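Local coordinates for protein exotoxin type A (Streptococcus pyogenes phage T12, PDB 1FNU) that probably acts as a superantigen, the scarlet fever toxin, linking MHC class II molecules to T-cell receptors as its staphylococcal and streptococcal relatives do, at residues 45-50 / 57-62; 16-21 / 186-191; 172-177 / 212-217. One frame throughout, in Å; residues are numbered along the deposited sequence.

Contact 1: 45-50 / 57-62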
loop_
_atom_site.group_PDB
_atom_site.type_symbol
_atom_site.label_atom_id
_atom_site.label_comp_id
_atom_site.label_asym_id
_atom_site.label_seq_id
_atom_site.Cartn_x
_atom_site.Cartn_y
_atom_site.Cartn_z
ATOM N N ASP A 45 5.652 -6.160 -17.113
ATOM C CA ASP A 45 6.786 -5.507 -16.543
ATOM C C ASP A 45 8.006 -6.397 -16.557
ATOM O O ASP A 45 7.883 -7.596 -16.834
ATOM C CB ASP A 45 6.481 -5.002 -15.080
ATOM C CG ASP A 45 6.313 -6.139 -14.004
ATOM O OD1 ASP A 45 7.206 -7.008 -13.776
ATOM O OD2 ASP A 45 5.268 -6.130 -13.280
ATOM N N LEU A 46 9.188 -5.782 -16.307
ATOM C CA LEU A 46 10.453 -6.549 -16.140
ATOM C C LEU A 46 11.195 -5.858 -14.929
ATOM O O LEU A 46 11.159 -4.652 -14.793
ATOM C CB LEU A 46 11.351 -6.546 -17.420
ATOM C CG LEU A 46 10.823 -7.275 -18.707
ATOM C CD1 LEU A 46 11.691 -6.842 -19.935
ATOM C CD2 LEU A 46 10.796 -8.841 -18.388
ATOM N N ILE A 47 11.820 -6.668 -14.078
ATOM C CA ILE A 47 12.526 -6.282 -12.862
ATOM C C ILE A 47 13.960 -6.584 -13.123
ATOM O O ILE A 47 14.283 -7.625 -13.726
ATOM C CB ILE A 47 12.041 -7.152 -11.692
ATOM C CG1 ILE A 47 10.567 -6.855 -11.460
ATOM C CG2 ILE A 47 12.885 -6.960 -10.452
ATOM C CD1 ILE A 47 10.031 -7.678 -10.302
ATOM N N TYR A 48 14.814 -5.674 -12.687
ATOM C CA TYR A 48 16.260 -5.741 -12.907
ATOM C C TYR A 48 16.982 -5.621 -11.592
ATOM O O TYR A 48 16.611 -4.839 -10.711
ATOM C CB TYR A 48 16.774 -4.653 -13.887
ATOM C CG TYR A 48 16.321 -4.807 -15.356
ATOM C CD1 TYR A 48 14.988 -4.536 -15.745
ATOM C CD2 TYR A 48 17.203 -5.296 -16.333
ATOM C CE1 TYR A 48 14.558 -4.756 -17.086
ATOM C CE2 TYR A 48 16.779 -5.518 -17.662
ATOM C CZ TYR A 48 15.476 -5.256 -18.034
ATOM O OH TYR A 48 15.103 -5.530 -19.345
ATOM N N ASN A 49 17.936 -6.526 -11.407
ATOM C CA ASN A 49 18.698 -6.507 -10.182
ATOM C C ASN A 49 19.785 -5.463 -10.421
ATOM O O ASN A 49 20.911 -5.821 -10.785
ATOM C CB ASN A 49 19.326 -7.913 -9.896
ATOM C CG ASN A 49 20.248 -7.888 -8.675
ATOM O OD1 ASN A 49 19.816 -7.417 -7.626
ATOM N ND2 ASN A 49 21.572 -8.361 -8.813
ATOM N N VAL A 50 19.417 -4.187 -10.328
ATOM C CA VAL A 50 20.383 -3.094 -10.530
ATOM C C VAL A 50 20.218 -2.082 -9.380
ATOM O O VAL A 50 19.111 -2.042 -8.773
ATOM C CB VAL A 50 20.247 -2.380 -11.902
ATOM C CG1 VAL A 50 20.789 -3.244 -13.016
ATOM C CG2 VAL A 50 18.782 -2.009 -12.152
ATOM N N LYS A 57 16.672 -2.614 -6.559
ATOM C CA LYS A 57 15.782 -3.435 -7.360
ATOM C C LYS A 57 15.030 -2.383 -8.198
ATOM O O LYS A 57 14.563 -1.376 -7.645
ATOM C CB LYS A 57 14.823 -4.214 -6.453
ATOM C CG LYS A 57 15.556 -5.323 -5.648
ATOM C CD LYS A 57 16.116 -6.422 -6.611
ATOM C CE LYS A 57 17.131 -7.371 -5.882
ATOM N NZ LYS A 57 17.627 -8.440 -6.866
ATOM N N LEU A 58 14.969 -2.572 -9.504
ATOM C CA LEU A 58 14.309 -1.608 -10.378
ATOM C C LEU A 58 13.298 -2.298 -11.219
ATOM O O LEU A 58 13.564 -3.390 -11.827
ATOM C CB LEU A 58 15.347 -0.898 -11.283
ATOM C CG LEU A 58 14.881 -0.068 -12.553
ATOM C CD1 LEU A 58 14.018 1.093 -12.119
ATOM C CD2 LEU A 58 16.103 0.522 -13.361
ATOM N N LYS A 59 12.137 -1.678 -11.323
ATOM C CA LYS A 59 11.109 -2.279 -12.173
ATOM C C LYS A 59 10.672 -1.305 -13.281
ATOM O O LYS A 59 10.518 -0.109 -13.044
ATOM C CB LYS A 59 9.839 -2.657 -11.362
ATOM C CG LYS A 59 8.795 -3.292 -12.230
ATOM C CD LYS A 59 7.434 -3.387 -11.485
ATOM C CE LYS A 59 6.629 -2.078 -11.512
ATOM N NZ LYS A 59 5.232 -2.315 -11.125
ATOM N N THR A 60 10.563 -1.823 -14.520
ATOM C CA THR A 60 9.997 -1.056 -15.629
ATOM C C THR A 60 8.749 -1.688 -16.185
ATOM O O THR A 60 8.705 -2.929 -16.430
ATOM C CB THR A 60 10.925 -0.822 -16.819
ATOM O OG1 THR A 60 10.167 -0.138 -17.808
ATOM C CG2 THR A 60 11.494 -2.197 -17.428
ATOM N N GLU A 61 7.723 -0.844 -16.380
ATOM C CA GLU A 61 6.472 -1.284 -16.901
ATOM C C GLU A 61 6.433 -0.859 -18.320
ATOM O O GLU A 61 6.483 0.314 -18.589
ATOM C CB GLU A 61 5.254 -0.661 -16.172
ATOM C CG GLU A 61 4.910 -1.351 -14.879
ATOM C CD GLU A 61 3.728 -0.642 -14.180
ATOM O OE1 GLU A 61 2.634 -0.506 -14.881
ATOM O OE2 GLU A 61 3.980 -0.265 -12.966
ATOM N N LEU A 62 6.254 -1.840 -19.207
ATOM C CA LEU A 62 6.187 -1.603 -20.630
ATOM C C LEU A 62 4.729 -1.586 -21.114
ATOM O O LEU A 62 3.790 -1.638 -20.359
ATOM C CB LEU A 62 7.054 -2.660 -21.348
ATOM C CG LEU A 62 8.510 -2.408 -20.884
ATOM C CD1 LEU A 62 9.317 -3.680 -20.802
ATOM C CD2 LEU A 62 9.178 -1.346 -21.816
HETATM O O HOH W 1 4.046 -4.141 -12.619
#
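L46 with T60 and Y48 with L58 are the hydrogen-bonded pairs of an antiparallel hairpin, each closed by two backbone bonds. The shortest, Y48 N to L58 O, is 2.7 Å. D45 with E61 and I47 with K59 form the alternating non-hydrogen-bonded pairs, and I47 CA adds a CA-H...O contact of 3.2 Å to L58 O.

Apolar contact gathers on the face of L46, Y48, L58 and T60. V50 CG2 packs on L58 CB at 3.7 Å, and Y48 CE1 lies 4.0 Å from T60 CG2. T60 OG1, anti to the backbone N (chi1 177°), bonds to G101 O of the adjoining strand 96-105. Helix 65-72 covers L46 and L62, whose CD1 atoms touch.

The other face carries D45, K59 and E61 along with the apolar I47. The K59 chain, bent where CE turns off (chi3 81°), crosses the D45 side chain at about a right angle, with K59 CD 3.9 Å from D45 CG. K59 NZ forms a salt bridge to E61 OE2 at 3.0 Å, from above the carboxylate plane, and also bonds Y88 O; the D45 carboxylate accepts from the backbone N of L41 and L42. Beyond the paired strands, K57, whose side chain lies about 6 Å from a bound cadmium ion, meets N49 OD1 through NZ, though the modelled separation is doubtfully short.

This edge of the OB-fold sheet therefore sets an apolar face against a buried lysine whose charge is probably stabilised by E61 and nearby D45.

Contact 2: 16-21 / 186-191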
loop_
_atom_site.group_PDB
_atom_site.type_symbol
_atom_site.label_atom_id
_atom_site.label_comp_id
_atom_site.label_asym_id
_atom_site.label_seq_id
_atom_site.Cartn_x
_atom_site.Cartn_y
_atom_site.Cartn_z
ATOM N N LYS A 16 -1.861 20.952 -7.913
ATOM C CA LYS A 16 -1.565 20.891 -6.492
ATOM C C LYS A 16 -0.282 20.019 -6.362
ATOM O O LYS A 16 -0.167 18.917 -6.907
ATOM C CB LYS A 16 -2.794 20.297 -5.728
ATOM C CG LYS A 16 -2.505 19.612 -4.413
ATOM C CD LYS A 16 -3.642 19.777 -3.321
ATOM C CE LYS A 16 -5.098 19.336 -3.659
ATOM N NZ LYS A 16 -5.356 17.761 -3.514
ATOM N N ASN A 17 0.724 20.556 -5.694
ATOM C CA ASN A 17 1.963 19.818 -5.502
ATOM C C ASN A 17 2.825 19.649 -6.756
ATOM O O ASN A 17 3.306 18.526 -7.053
ATOM C CB ASN A 17 1.704 18.411 -4.873
ATOM C CG ASN A 17 1.201 18.480 -3.380
ATOM O OD1 ASN A 17 1.639 19.329 -2.565
ATOM N ND2 ASN A 17 0.308 17.573 -3.036
ATOM N N LEU A 18 2.991 20.734 -7.508
ATOM C CA LEU A 18 3.775 20.666 -8.710
ATOM C C LEU A 18 5.208 20.324 -8.382
ATOM O O LEU A 18 5.913 19.838 -9.258
ATOM C CB LEU A 18 3.704 22.000 -9.489
ATOM C CG LEU A 18 4.335 22.069 -10.875
ATOM C CD1 LEU A 18 3.779 20.994 -11.815
ATOM C CD2 LEU A 18 3.981 23.465 -11.500
ATOM N N GLN A 19 5.660 20.590 -7.160
ATOM C CA GLN A 19 6.998 20.260 -6.770
ATOM C C GLN A 19 7.330 18.761 -7.096
ATOM O O GLN A 19 8.492 18.454 -7.343
ATOM C CB GLN A 19 7.236 20.526 -5.255
ATOM C CG GLN A 19 6.512 19.485 -4.363
ATOM C CD GLN A 19 5.161 19.997 -3.928
ATOM O OE1 GLN A 19 4.639 20.970 -4.490
ATOM N NE2 GLN A 19 4.581 19.356 -2.916
ATOM N N ASN A 20 6.311 17.883 -7.069
ATOM C CA ASN A 20 6.484 16.434 -7.353
ATOM C C ASN A 20 6.842 16.140 -8.828
ATOM O O ASN A 20 7.344 15.062 -9.099
ATOM C CB ASN A 20 5.253 15.586 -6.896
ATOM C CG ASN A 20 5.101 15.609 -5.361
ATOM O OD1 ASN A 20 6.066 15.866 -4.674
ATOM N ND2 ASN A 20 3.908 15.354 -4.848
ATOM N N ILE A 21 6.598 17.099 -9.744
ATOM C CA ILE A 21 7.061 16.976 -11.153
ATOM C C ILE A 21 8.509 17.530 -11.066
ATOM O O ILE A 21 9.440 16.935 -11.589
ATOM C CB ILE A 21 6.223 17.822 -12.098
ATOM C CG1 ILE A 21 4.781 17.332 -12.094
ATOM C CG2 ILE A 21 6.811 17.789 -13.563
ATOM C CD1 ILE A 21 4.583 15.866 -12.602
ATOM N N PHE A 186 4.000 18.863 -20.516
ATOM C CA PHE A 186 4.919 19.080 -19.414
ATOM C C PHE A 186 4.204 19.109 -18.064
ATOM O O PHE A 186 4.841 18.989 -17.040
ATOM C CB PHE A 186 5.726 20.376 -19.547
ATOM C CG PHE A 186 6.853 20.334 -20.586
ATOM C CD1 PHE A 186 7.309 19.139 -21.117
ATOM C CD2 PHE A 186 7.535 21.501 -20.918
ATOM C CE1 PHE A 186 8.424 19.068 -21.952
ATOM C CE2 PHE A 186 8.690 21.460 -21.775
ATOM C CZ PHE A 186 9.129 20.218 -22.292
ATOM N N PHE A 187 2.888 19.265 -18.080
ATOM C CA PHE A 187 2.135 19.375 -16.848
ATOM C C PHE A 187 1.060 18.315 -16.655
ATOM O O PHE A 187 0.365 17.933 -17.587
ATOM C CB PHE A 187 1.507 20.795 -16.756
ATOM C CG PHE A 187 2.517 21.889 -16.747
ATOM C CD1 PHE A 187 3.388 22.044 -15.677
ATOM C CD2 PHE A 187 2.657 22.724 -17.819
ATOM C CE1 PHE A 187 4.430 23.032 -15.672
ATOM C CE2 PHE A 187 3.706 23.736 -17.838
ATOM C CZ PHE A 187 4.581 23.874 -16.769
ATOM N N PRO A 188 0.899 17.836 -15.396
ATOM C CA PRO A 188 -0.073 16.830 -15.000
ATOM C C PRO A 188 -1.466 17.439 -14.808
ATOM O O PRO A 188 -1.613 18.666 -14.834
ATOM C CB PRO A 188 0.481 16.371 -13.634
ATOM C CG PRO A 188 0.889 17.671 -13.026
ATOM C CD PRO A 188 1.753 18.186 -14.231
ATOM N N GLU A 189 -2.474 16.575 -14.563
ATOM C CA GLU A 189 -3.809 17.052 -14.196
ATOM C C GLU A 189 -3.629 17.703 -12.770
ATOM O O GLU A 189 -2.591 17.493 -12.091
ATOM C CB GLU A 189 -4.863 15.933 -14.176
ATOM C CG GLU A 189 -4.528 14.748 -13.372
ATOM C CD GLU A 189 -5.690 13.789 -13.264
ATOM O OE1 GLU A 189 -6.637 13.828 -14.111
ATOM O OE2 GLU A 189 -5.642 12.998 -12.296
ATOM N N PRO A 190 -4.643 18.475 -12.292
ATOM C CA PRO A 190 -4.542 19.152 -10.998
ATOM C C PRO A 190 -4.157 18.329 -9.779
ATOM O O PRO A 190 -3.238 18.692 -9.072
ATOM C CB PRO A 190 -5.897 19.878 -10.924
ATOM C CG PRO A 190 -6.204 20.156 -12.358
ATOM C CD PRO A 190 -5.969 18.735 -12.867
ATOM N N GLU A 191 -4.863 17.234 -9.525
ATOM C CA GLU A 191 -4.524 16.341 -8.433
ATOM C C GLU A 191 -4.055 15.066 -9.160
ATOM O O GLU A 191 -4.814 14.391 -9.910
ATOM C CB GLU A 191 -5.743 16.105 -7.551
ATOM C CG GLU A 191 -6.216 17.419 -6.958
ATOM C CD GLU A 191 -7.680 17.707 -7.360
ATOM O OE1 GLU A 191 -8.650 17.009 -6.804
ATOM O OE2 GLU A 191 -7.857 18.604 -8.289
#
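I21 and P188 meet tip to tip, making the apolar centre of a contact between the start of helix 19-26 and the loop after strand 182-185. From CB, which is directed toward 186-191, the I21 side chain divides. The CG2 branch approaches the carbonyl F186 O at 4.2 Å. On the other branch, CG1 sits 3.8 Å from P188 CD, and CD1, turned by chi2 of -63°, remains against the proline ring, 4.0 Å from P188 CD and only slightly farther from CG.

L18 extends the apolar patch: its CD1 lies at the edge of the F187 ring, near the ring plane and 4.0 Å from F187 CD1. A single backbone bond pins the far end, from K16 N to P190 O at 2.9 Å, nearly straight at the hydrogen (172°). Beyond it the bent K16 chain crosses E191, where K16 NZ reaches E191 CG at 3.6 Å without forming a salt bridge to the carboxylate.

S43 of the second subunit bonds E191 N, so the loop also forms part of a subunit interface. Within the chain, Y197 of helix 194-197 touches both I21 and P188, while the F186 side chain packs against helix 142-157 and strand 212-219.

Contact 3: 172-177 / 212-217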
loop_
_atom_site.group_PDB
_atom_site.type_symbol
_atom_site.label_atom_id
_atom_site.label_comp_id
_atom_site.label_asym_id
_atom_site.label_seq_id
_atom_site.Cartn_x
_atom_site.Cartn_y
_atom_site.Cartn_z
ATOM N N ILE A 172 6.274 19.050 -25.377
ATOM C CA ILE A 172 7.469 18.766 -26.164
ATOM C C ILE A 172 6.937 17.878 -27.281
ATOM O O ILE A 172 6.096 16.988 -27.036
ATOM C CB ILE A 172 8.511 18.056 -25.325
ATOM C CG1 ILE A 172 9.752 17.783 -26.182
ATOM C CG2 ILE A 172 7.909 16.775 -24.740
ATOM C CD1 ILE A 172 10.902 17.257 -25.400
ATOM N N LYS A 173 7.400 18.147 -28.490
ATOM C CA LYS A 173 6.925 17.438 -29.670
ATOM C C LYS A 173 8.087 16.765 -30.341
ATOM O O LYS A 173 9.128 17.356 -30.541
ATOM C CB LYS A 173 6.264 18.413 -30.655
ATOM C CG LYS A 173 5.926 17.827 -32.042
ATOM C CD LYS A 173 5.292 18.874 -32.994
ATOM C CE LYS A 173 4.874 18.256 -34.367
ATOM N NZ LYS A 173 3.891 19.121 -35.205
ATOM N N PHE A 174 7.888 15.493 -30.629
ATOM C CA PHE A 174 8.897 14.682 -31.264
ATOM C C PHE A 174 8.460 14.464 -32.728
ATOM O O PHE A 174 7.299 14.116 -33.026
ATOM C CB PHE A 174 9.049 13.380 -30.488
ATOM C CG PHE A 174 9.824 13.517 -29.208
ATOM C CD1 PHE A 174 11.184 13.660 -29.241
ATOM C CD2 PHE A 174 9.168 13.499 -27.956
ATOM C CE1 PHE A 174 11.913 13.781 -28.071
ATOM C CE2 PHE A 174 9.868 13.612 -26.793
ATOM C CZ PHE A 174 11.254 13.755 -26.843
ATOM N N ILE A 175 9.397 14.713 -33.643
ATOM C CA ILE A 175 9.125 14.566 -35.069
ATOM C C ILE A 175 10.131 13.571 -35.677
ATOM O O ILE A 175 11.264 13.947 -35.985
ATOM C CB ILE A 175 9.233 15.915 -35.763
ATOM C CG1 ILE A 175 8.525 16.991 -34.918
ATOM C CG2 ILE A 175 8.498 15.835 -37.153
ATOM C CD1 ILE A 175 8.981 18.312 -35.285
ATOM N N PRO A 176 9.728 12.287 -35.823
ATOM C CA PRO A 176 10.540 11.188 -36.371
ATOM C C PRO A 176 10.499 11.262 -37.903
ATOM O O PRO A 176 9.416 11.299 -38.465
ATOM C CB PRO A 176 9.810 9.931 -35.865
ATOM C CG PRO A 176 8.727 10.465 -34.930
ATOM C CD PRO A 176 8.381 11.788 -35.548
ATOM N N LYS A 177 11.646 11.259 -38.575
ATOM C CA LYS A 177 11.724 11.344 -40.067
ATOM C C LYS A 177 10.491 10.896 -40.781
ATOM O O LYS A 177 9.867 11.629 -41.540
ATOM C CB LYS A 177 12.855 10.463 -40.565
ATOM C CG LYS A 177 12.426 9.282 -41.470
ATOM C CD LYS A 177 13.559 8.312 -41.710
ATOM C CE LYS A 177 14.671 8.974 -42.382
ATOM N NZ LYS A 177 15.043 10.189 -41.617
ATOM N N SER A 212 15.529 12.587 -35.983
ATOM C CA SER A 212 14.300 13.014 -35.320
ATOM C C SER A 212 14.497 14.447 -34.791
ATOM O O SER A 212 15.566 14.804 -34.340
ATOM C CB SER A 212 13.988 12.034 -34.179
ATOM O OG SER A 212 13.711 10.733 -34.649
ATOM N N GLN A 213 13.478 15.286 -34.883
ATOM C CA GLN A 213 13.602 16.662 -34.357
ATOM C C GLN A 213 12.778 16.943 -33.056
ATOM O O GLN A 213 11.648 16.443 -32.895
ATOM C CB GLN A 213 13.191 17.644 -35.433
ATOM C CG GLN A 213 14.336 18.107 -36.249
ATOM C CD GLN A 213 13.831 18.772 -37.516
ATOM O OE1 GLN A 213 14.031 18.257 -38.649
ATOM N NE2 GLN A 213 13.120 19.905 -37.344
ATOM N N ILE A 214 13.359 17.752 -32.162
ATOM C CA ILE A 214 12.683 18.077 -30.900
ATOM C C ILE A 214 12.310 19.524 -30.936
ATOM O O ILE A 214 13.129 20.381 -31.244
ATOM C CB ILE A 214 13.591 17.900 -29.700
ATOM C CG1 ILE A 214 14.188 16.471 -29.673
ATOM C CG2 ILE A 214 12.780 18.191 -28.463
ATOM C CD1 ILE A 214 15.405 16.283 -28.677
ATOM N N GLU A 215 11.066 19.781 -30.618
ATOM C CA GLU A 215 10.500 21.108 -30.577
ATOM C C GLU A 215 9.748 21.321 -29.260
ATOM O O GLU A 215 8.903 20.496 -28.863
ATOM C CB GLU A 215 9.526 21.244 -31.732
ATOM C CG GLU A 215 10.185 21.842 -32.970
ATOM C CD GLU A 215 9.294 21.743 -34.138
ATOM O OE1 GLU A 215 8.058 21.782 -33.954
ATOM O OE2 GLU A 215 9.841 21.639 -35.265
ATOM N N VAL A 216 10.067 22.427 -28.595
ATOM C CA VAL A 216 9.419 22.782 -27.344
ATOM C C VAL A 216 8.558 24.053 -27.390
ATOM O O VAL A 216 9.086 25.120 -27.722
ATOM C CB VAL A 216 10.460 22.976 -26.236
ATOM C CG1 VAL A 216 9.785 23.536 -25.031
ATOM C CG2 VAL A 216 11.098 21.657 -25.881
ATOM N N TYR A 217 7.275 23.936 -26.969
ATOM C CA TYR A 217 6.289 25.066 -26.919
ATOM C C TYR A 217 5.769 25.448 -25.514
ATOM O O TYR A 217 5.017 24.683 -24.890
ATOM C CB TYR A 217 5.076 24.753 -27.783
ATOM C CG TYR A 217 5.416 24.534 -29.227
ATOM C CD1 TYR A 217 5.801 23.257 -29.694
ATOM C CD2 TYR A 217 5.446 25.617 -30.127
ATOM C CE1 TYR A 217 6.213 23.076 -31.024
ATOM C CE2 TYR A 217 5.859 25.446 -31.451
ATOM C CZ TYR A 217 6.248 24.175 -31.887
ATOM O OH TYR A 217 6.774 24.015 -33.154
HETATM O O HOH W 2 13.361 9.609 -37.341
#
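K173 and E215 face each other as a hydrogen-bonded antiparallel pair, their backbones exchanging K173 N to E215 O at 2.8 Å and E215 N to K173 O at 3.1 Å. I175 and Q213 repeat the exchange, with Q213 N to I175 O at 2.8 Å; I175 O also receives a CA-H...O contact from S212 CA at 3.2 Å.

The two strands are neighbours in the mixed sheet of the beta-grasp domain, where strand 212-219 runs between 169-176 and the parallel 110-123, and helix 142-157 packs on I172, F174 and V216. On that face I172 CD1 meets I214 CG2 at 3.7 Å, and the F174 ring lies alongside I214, pointing the same way, with CE1 near I214 CG1.

The opposite face carries the charges. E215 OE1 accepts from Y217 OH at 2.7 Å, from above the carboxylate plane, while OE2 lies against the apolar I175 CD1. K173 runs extended beside E215 without a salt bridge between them; its NZ pairs with D3, outside both strands. Where the pairing ends, S212 OG, placed beside the backbone N by chi1 of -64°, bonds D208 O and accepts from a water at 2.9 Å, which in turn receives a weak bond from K177 N.

Overall arrangement
Contacts 1 and 3 apply the same antiparallel ladder in different domains, on opposite sides of the chain's centre: contact 1 at the edge of the OB-fold sheet, contact 3 inside the beta-grasp sheet. Contact 1 is buried and keeps its ion pair within the hairpin, whereas contact 3 is only partly buried and pairs its lysine with an aspartate far away in sequence. Contact 2, buried too, has no ladder: a loop and a helix start, far apart in sequence, are joined by one backbone bond and apolar side chains. It touches contact 3 through F186, whose CE1 packs 3.5 Å from I172 CB, while contact 1 stays about 16 Å from both at the nearest atoms.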